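Local coordinates for protein glycoside hydrolase family 81 (Clostridium thermocellum, PDB 6FOP) that probably hydrolyses the beta-1,3-glucan laminarin and related polymers as a glucanase of the bacterium's cellulosome, at residues V170-F175 with F201-L206; H549-M554 with H574-L579. All blocks are in the same frame, centred on the assembly; numbering follows the deposited sequence.

Contact 1: residues V170-F175 with F201-L206; sequences VNYGLF and FSIAVL
Gly173 and Ala204 bond to each other through both of their peptide groups, as facing residues of the adjacent antiparallel strands 170-175 and 201-206. Gly173 N reaches Ala204 O at 2.9 Å, and Ala204 N returns the bond to Gly173 O. Two residues along, Phe175 and Ser202 pair in the same way, with Phe175 N 2.8 Å from Ser202 O. Leu206 N also gives an almost straight bond to Asn171 O, its donor standing above the carbonyl plane. A water bridges the strands here, accepting from Asn171 N and Asn171 ND2 and donating to Leu206 O at 2.7 Å. Between the bonded pairs, Tyr172 CA and Ile203 CA make C-H...O contacts with Ala204 O and Gly173 O.

The apolar contacts fall on two faces. On one, Phe175 has CG anti to its carbonyl carbon (chi1 -54°), and one face of its ring lies against the backbone of Gly173, which has no side chain in the way. Ala204 CB meets that ring at its edge, in plane, 3.8 Å from Phe175 CE2. From the same face Leu206 CD1 presses on the backbone, 3.4 Å from Tyr172 C. On the other face Tyr172 CE1 lies 3.9 Å from Val205 CB, while Leu174 CD2 touches Ile203 CG2 at 3.8 Å.

The polar ends find partners elsewhere in the chain: Tyr172 OH bonds to Asp88 and Ser202 OG to Ala221 O. Helix 211-220 covers the face of Phe175, Ala204 and Leu206. Beneath the other, Phe89 from a second antiparallel sheet meets Tyr172 edge-to-face. The two strands are adjacent inner strands of an antiparallel sheet that packs against another, consistent with the beta-sandwich domain of family 81 hydrolases.

Contact 2: residues H549-M554 with H574-L579; sequences HNYASM and HGINFL. With NI (nickel (II) ion), chain B.
Tyr551 has CG anti to its backbone N (chi1 162°), and His574 has CG anti to its carbonyl carbon (chi1 -81°); from these positions the two side chains run alongside one another in opposing senses. Tyr551 CD2 sits over the centre of the imidazole, 3.6 Å from His574 NE2, with the ring planes inclined at 43°. The tyrosine thus lies against one face of a metal ligand, for His574 NE2 binds the nickel ion at 2.1 Å. His562, Glu601 and Glu605 complete the site, and Asn598 bonds to the imidazole's other nitrogen, ND1, which should help fix the rotation of the ring.

Asn577 holds the far end of the tyrosine. Its ND2 gives a bond to Tyr551 OH of 2.9 Å, with the oxygen close to the amide plane and the nitrogen at the edge of the phenol ring. The same nitrogen reaches back to Ser553 O at 3.3 Å, a weak, bent bond. Tyr551 OH in turn bonds to Lys573 O, and Asn577 OD1 to Ser494 OG, so the buried polar tips are linked in a chain. Alongside, Ile576 CD1 packs 3.7 Å from Ser553 O. Within 574-579, His574 O lies over the centre of one face of the Phe578 ring.

The loop 549-554 also supplies second-shell bonds to the metal ligands: His549 ND1 to Glu605 OE2 and Asn550 N to Glu601 OE1. At its end Ser553 and Met554 both face Cys561 in a classic beta bulge against strand 559-561. Helix 592-606 supplies the two glutamate ligands and touches Tyr551 and Phe578, while helix 615-622 packs on His574, Phe578 and Leu579.

The two contacts share no element: their centres lie 37 Å apart and their nearest atoms about 23 Å, with contact 1 complete in the chain before contact 2 begins. Both are largely buried, but contact 1 sits far out, about 30 Å from the centre of the chain, and contact 2 only about 15 Å. Contact 1 is regular strand pairing, carried by repeated backbone bonds and apolar side chains on two faces. Contact 2 joins a loop to residues in and just after helix 570-575, and side-chain chemistry does the work: an aromatic pair, an amide bridge and a metal ligand, within the family 81 C-terminal domain, whose clan is that of the six-hairpin glycosidases.

Contact 1: residues V170-F175 with F201-L206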
loop_
_atom_site.group_PDB
_atom_site.type_symbol
_atom_site.label_atom_id
_atom_site.label_comp_id
_atom_site.label_asym_id
_atom_site.label_seq_id
_atom_site.Cartn_x
_atom_site.Cartn_y
_atom_site.Cartn_z
ATOM N N VAL A 170 18.534 -20.669 -13.289
ATOM C CA VAL A 170 17.603 -19.677 -13.811
ATOM C C VAL A 170 17.936 -19.442 -15.285
ATOM O O VAL A 170 19.103 -19.197 -15.634
ATOM C CB VAL A 170 17.717 -18.339 -13.038
ATOM C CG1 VAL A 170 16.711 -17.320 -13.558
ATOM C CG2 VAL A 170 17.496 -18.559 -11.545
ATOM N N ASN A 171 16.924 -19.569 -16.140
ATOM C CA ASN A 171 17.064 -19.318 -17.550
ATOM C C ASN A 171 16.863 -17.856 -17.881
ATOM O O ASN A 171 15.923 -17.232 -17.387
ATOM C CB ASN A 171 16.066 -20.184 -18.328
ATOM C CG ASN A 171 16.295 -21.653 -18.105
ATOM O OD1 ASN A 171 17.324 -22.183 -18.514
ATOM N ND2 ASN A 171 15.381 -22.304 -17.405
ATOM N N TYR A 172 17.780 -17.293 -18.679
ATOM C CA TYR A 172 17.683 -15.930 -19.165
ATOM C C TYR A 172 17.891 -15.855 -20.661
ATOM O O TYR A 172 18.631 -16.643 -21.245
ATOM C CB TYR A 172 18.738 -15.032 -18.529
ATOM C CG TYR A 172 18.570 -14.743 -17.070
ATOM C CD1 TYR A 172 17.810 -13.670 -16.655
ATOM C CD2 TYR A 172 19.206 -15.528 -16.110
ATOM C CE1 TYR A 172 17.707 -13.362 -15.314
ATOM C CE2 TYR A 172 19.087 -15.252 -14.756
ATOM C CZ TYR A 172 18.332 -14.163 -14.367
ATOM O OH TYR A 172 18.194 -13.877 -13.026
ATOM N N GLY A 173 17.266 -14.840 -21.253
ATOM C CA GLY A 173 17.573 -14.402 -22.600
ATOM C C GLY A 173 18.392 -13.132 -22.521
ATOM O O GLY A 173 18.089 -12.250 -21.715
ATOM N N LEU A 174 19.424 -13.046 -23.376
ATOM C CA LEU A 174 20.243 -11.837 -23.539
ATOM C C LEU A 174 20.020 -11.359 -24.951
ATOM O O LEU A 174 20.308 -12.096 -25.899
ATOM C CB LEU A 174 21.712 -12.124 -23.287
ATOM C CG LEU A 174 22.096 -12.870 -22.023
ATOM C CD1 LEU A 174 23.589 -13.119 -22.016
ATOM C CD2 LEU A 174 21.666 -12.108 -20.772
ATOM N N PHE A 175 19.447 -10.164 -25.089
ATOM C CA PHE A 175 18.941 -9.683 -26.390
ATOM C C PHE A 175 19.688 -8.464 -26.859
ATOM O O PHE A 175 19.570 -7.374 -26.284
ATOM C CB PHE A 175 17.444 -9.363 -26.289
ATOM C CG PHE A 175 16.638 -10.518 -25.766
ATOM C CD1 PHE A 175 16.350 -11.615 -26.573
ATOM C CD2 PHE A 175 16.132 -10.511 -24.457
ATOM C CE1 PHE A 175 15.609 -12.691 -26.080
ATOM C CE2 PHE A 175 15.399 -11.591 -23.958
ATOM C CZ PHE A 175 15.109 -12.672 -24.775
ATOM N N PHE A 201 19.967 -2.785 -25.301
ATOM C CA PHE A 201 20.310 -4.163 -24.854
ATOM C C PHE A 201 19.263 -4.528 -23.817
ATOM O O PHE A 201 18.957 -3.700 -22.961
ATOM C CB PHE A 201 21.704 -4.171 -24.234
ATOM C CG PHE A 201 22.180 -5.514 -23.785
ATOM C CD1 PHE A 201 22.800 -6.373 -24.690
ATOM C CD2 PHE A 201 21.997 -5.937 -22.480
ATOM C CE1 PHE A 201 23.244 -7.599 -24.302
ATOM C CE2 PHE A 201 22.447 -7.198 -22.079
ATOM C CZ PHE A 201 23.060 -8.029 -23.004
ATOM N N SER A 202 18.690 -5.728 -23.902
ATOM C CA SER A 202 17.724 -6.147 -22.867
ATOM C C SER A 202 17.982 -7.565 -22.427
ATOM O O SER A 202 18.686 -8.321 -23.108
ATOM C CB SER A 202 16.281 -5.983 -23.348
ATOM O OG SER A 202 16.012 -6.829 -24.439
ATOM N N ILE A 203 17.391 -7.932 -21.302
ATOM C CA ILE A 203 17.464 -9.298 -20.770
ATOM C C ILE A 203 16.050 -9.679 -20.353
ATOM O O ILE A 203 15.208 -8.778 -20.115
ATOM C CB ILE A 203 18.453 -9.432 -19.604
ATOM C CG1 ILE A 203 17.980 -8.710 -18.335
ATOM C CG2 ILE A 203 19.824 -8.915 -20.023
ATOM C CD1 ILE A 203 17.038 -9.493 -17.430
ATOM N N ALA A 204 15.776 -10.975 -20.277
ATOM C CA ALA A 204 14.534 -11.472 -19.652
ATOM C C ALA A 204 14.835 -12.676 -18.856
ATOM O O ALA A 204 15.660 -13.504 -19.244
ATOM C CB ALA A 204 13.453 -11.816 -20.661
ATOM N N VAL A 205 14.130 -12.825 -17.747
ATOM C CA VAL A 205 14.069 -14.107 -17.061
ATOM C C VAL A 205 13.003 -14.972 -17.749
ATOM O O VAL A 205 11.886 -14.517 -18.007
ATOM C CB VAL A 205 13.823 -13.983 -15.547
ATOM C CG1 VAL A 205 12.524 -13.245 -15.200
ATOM C CG2 VAL A 205 13.840 -15.363 -14.891
ATOM N N LEU A 206 13.405 -16.180 -18.130
ATOM C CA LEU A 206 12.574 -17.081 -18.920
ATOM C C LEU A 206 12.005 -18.158 -18.030
ATOM O O LEU A 206 12.638 -18.553 -17.068
ATOM C CB LEU A 206 13.433 -17.733 -20.009
ATOM C CG LEU A 206 14.140 -16.754 -20.935
ATOM C CD1 LEU A 206 15.130 -17.495 -21.834
ATOM C CD2 LEU A 206 13.161 -15.955 -21.768
HETATM O O HOH W 1 14.107 -20.174 -15.533
#

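Contact 2: residues H549-M554 with H574-L579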
loop_
_atom_site.group_PDB
_atom_site.type_symbol
_atom_site.label_atom_id
_atom_site.label_comp_id
_atom_site.label_asym_id
_atom_site.label_seq_id
_atom_site.Cartn_x
_atom_site.Cartn_y
_atom_site.Cartn_z
ATOM N N HIS A 549 2.647 -20.586 9.542
ATOM C CA HIS A 549 1.549 -19.751 10.025
ATOM C C HIS A 549 0.536 -19.541 8.911
ATOM O O HIS A 549 0.887 -19.621 7.727
ATOM C CB HIS A 549 2.104 -18.394 10.516
ATOM C CG HIS A 549 3.259 -18.517 11.458
ATOM N ND1 HIS A 549 3.084 -18.661 12.818
ATOM C CD2 HIS A 549 4.589 -18.637 11.237
ATOM C CE1 HIS A 549 4.257 -18.817 13.399
ATOM N NE2 HIS A 549 5.190 -18.811 12.461
ATOM N N ASN A 550 -0.679 -19.149 9.298
ATOM C CA ASN A 550 -1.762 -18.773 8.398
ATOM C C ASN A 550 -1.889 -17.256 8.174
ATOM O O ASN A 550 -2.852 -16.792 7.578
ATOM C CB ASN A 550 -3.094 -19.387 8.848
ATOM C CG ASN A 550 -3.631 -18.796 10.152
ATOM O OD1 ASN A 550 -3.285 -17.689 10.575
ATOM N ND2 ASN A 550 -4.440 -19.600 10.844
ATOM N N TYR A 551 -0.878 -16.526 8.634
ATOM C CA TYR A 551 -0.874 -15.078 8.727
ATOM C C TYR A 551 0.572 -14.625 8.654
ATOM O O TYR A 551 1.428 -15.258 9.262
ATOM C CB TYR A 551 -1.478 -14.675 10.074
ATOM C CG TYR A 551 -1.182 -13.255 10.537
ATOM C CD1 TYR A 551 -1.611 -12.145 9.779
ATOM C CD2 TYR A 551 -0.479 -13.015 11.699
ATOM C CE1 TYR A 551 -1.352 -10.857 10.196
ATOM C CE2 TYR A 551 -0.215 -11.732 12.121
ATOM C CZ TYR A 551 -0.674 -10.646 11.374
ATOM O OH TYR A 551 -0.448 -9.378 11.818
ATOM N N ALA A 552 0.813 -13.552 7.903
ATOM C CA ALA A 552 2.091 -12.843 7.923
ATOM C C ALA A 552 1.842 -11.454 8.487
ATOM O O ALA A 552 0.989 -10.720 7.981
ATOM C CB ALA A 552 2.700 -12.734 6.525
ATOM N N SER A 553 2.604 -11.084 9.510
ATOM C CA SER A 553 2.487 -9.750 10.113
ATOM C C SER A 553 3.286 -8.670 9.398
ATOM O O SER A 553 2.918 -7.497 9.492
ATOM C CB SER A 553 2.852 -9.812 11.597
ATOM O OG SER A 553 4.074 -10.474 11.800
ATOM N N MET A 554 4.377 -9.055 8.724
ATOM C CA MET A 554 5.179 -8.123 7.931
ATOM C C MET A 554 5.462 -8.674 6.552
ATOM O O MET A 554 5.889 -9.814 6.411
ATOM C CB MET A 554 6.484 -7.752 8.637
ATOM C CG MET A 554 6.272 -6.988 9.896
ATOM S SD MET A 554 7.682 -6.227 10.693
ATOM C CE MET A 554 8.281 -5.251 9.382
ATOM N N HIS A 574 -0.664 -10.564 15.799
ATOM C CA HIS A 574 -1.899 -10.648 15.008
ATOM C C HIS A 574 -2.650 -9.296 14.977
ATOM O O HIS A 574 -3.137 -8.868 13.922
ATOM C CB HIS A 574 -2.782 -11.765 15.579
ATOM C CG HIS A 574 -2.374 -13.127 15.121
ATOM N ND1 HIS A 574 -3.179 -13.922 14.351
ATOM C CD2 HIS A 574 -1.215 -13.799 15.265
ATOM C CE1 HIS A 574 -2.552 -15.037 14.059
ATOM N NE2 HIS A 574 -1.362 -14.991 14.609
ATOM N N GLY A 575 -2.703 -8.621 16.133
ATOM C CA GLY A 575 -3.518 -7.420 16.271
ATOM C C GLY A 575 -3.048 -6.222 15.465
ATOM O O GLY A 575 -3.867 -5.330 15.159
ATOM N N ILE A 576 -1.747 -6.149 15.132
ATOM C CA ILE A 576 -1.284 -5.002 14.358
ATOM C C ILE A 576 -1.880 -4.949 12.964
ATOM O O ILE A 576 -1.753 -3.921 12.320
ATOM C CB ILE A 576 0.258 -4.886 14.249
ATOM C CG1 ILE A 576 0.894 -6.087 13.505
ATOM C CG2 ILE A 576 0.903 -4.672 15.625
ATOM C CD1 ILE A 576 2.053 -5.686 12.624
ATOM N N ASN A 577 -2.476 -6.040 12.466
ATOM C CA ASN A 577 -3.168 -6.011 11.185
ATOM C C ASN A 577 -4.673 -5.922 11.296
ATOM O O ASN A 577 -5.388 -6.079 10.325
ATOM C CB ASN A 577 -2.677 -7.146 10.267
ATOM C CG ASN A 577 -1.471 -6.710 9.490
ATOM O OD1 ASN A 577 -1.599 -5.913 8.554
ATOM N ND2 ASN A 577 -0.280 -7.111 9.942
ATOM N N PHE A 578 -5.139 -5.700 12.528
ATOM C CA PHE A 578 -6.542 -5.375 12.755
ATOM C C PHE A 578 -6.723 -3.903 13.103
ATOM O O PHE A 578 -7.635 -3.245 12.570
ATOM C CB PHE A 578 -7.147 -6.223 13.893
ATOM C CG PHE A 578 -6.888 -7.720 13.800
ATOM C CD1 PHE A 578 -6.664 -8.373 12.601
ATOM C CD2 PHE A 578 -6.901 -8.485 14.953
ATOM C CE1 PHE A 578 -6.411 -9.731 12.573
ATOM C CE2 PHE A 578 -6.639 -9.843 14.935
ATOM C CZ PHE A 578 -6.403 -10.479 13.728
ATOM N N LEU A 579 -5.900 -3.383 14.010
ATOM C CA LEU A 579 -6.150 -2.039 14.534
ATOM C C LEU A 579 -5.646 -0.956 13.565
ATOM O O LEU A 579 -4.643 -1.156 12.844
ATOM C CB LEU A 579 -5.574 -1.904 15.940
ATOM C CG LEU A 579 -4.076 -1.696 16.091
ATOM C CD1 LEU A 579 -3.679 -0.221 15.907
ATOM C CD2 LEU A 579 -3.643 -2.183 17.472
HETATM NI NI NI B . 0.115 -16.404 14.304
#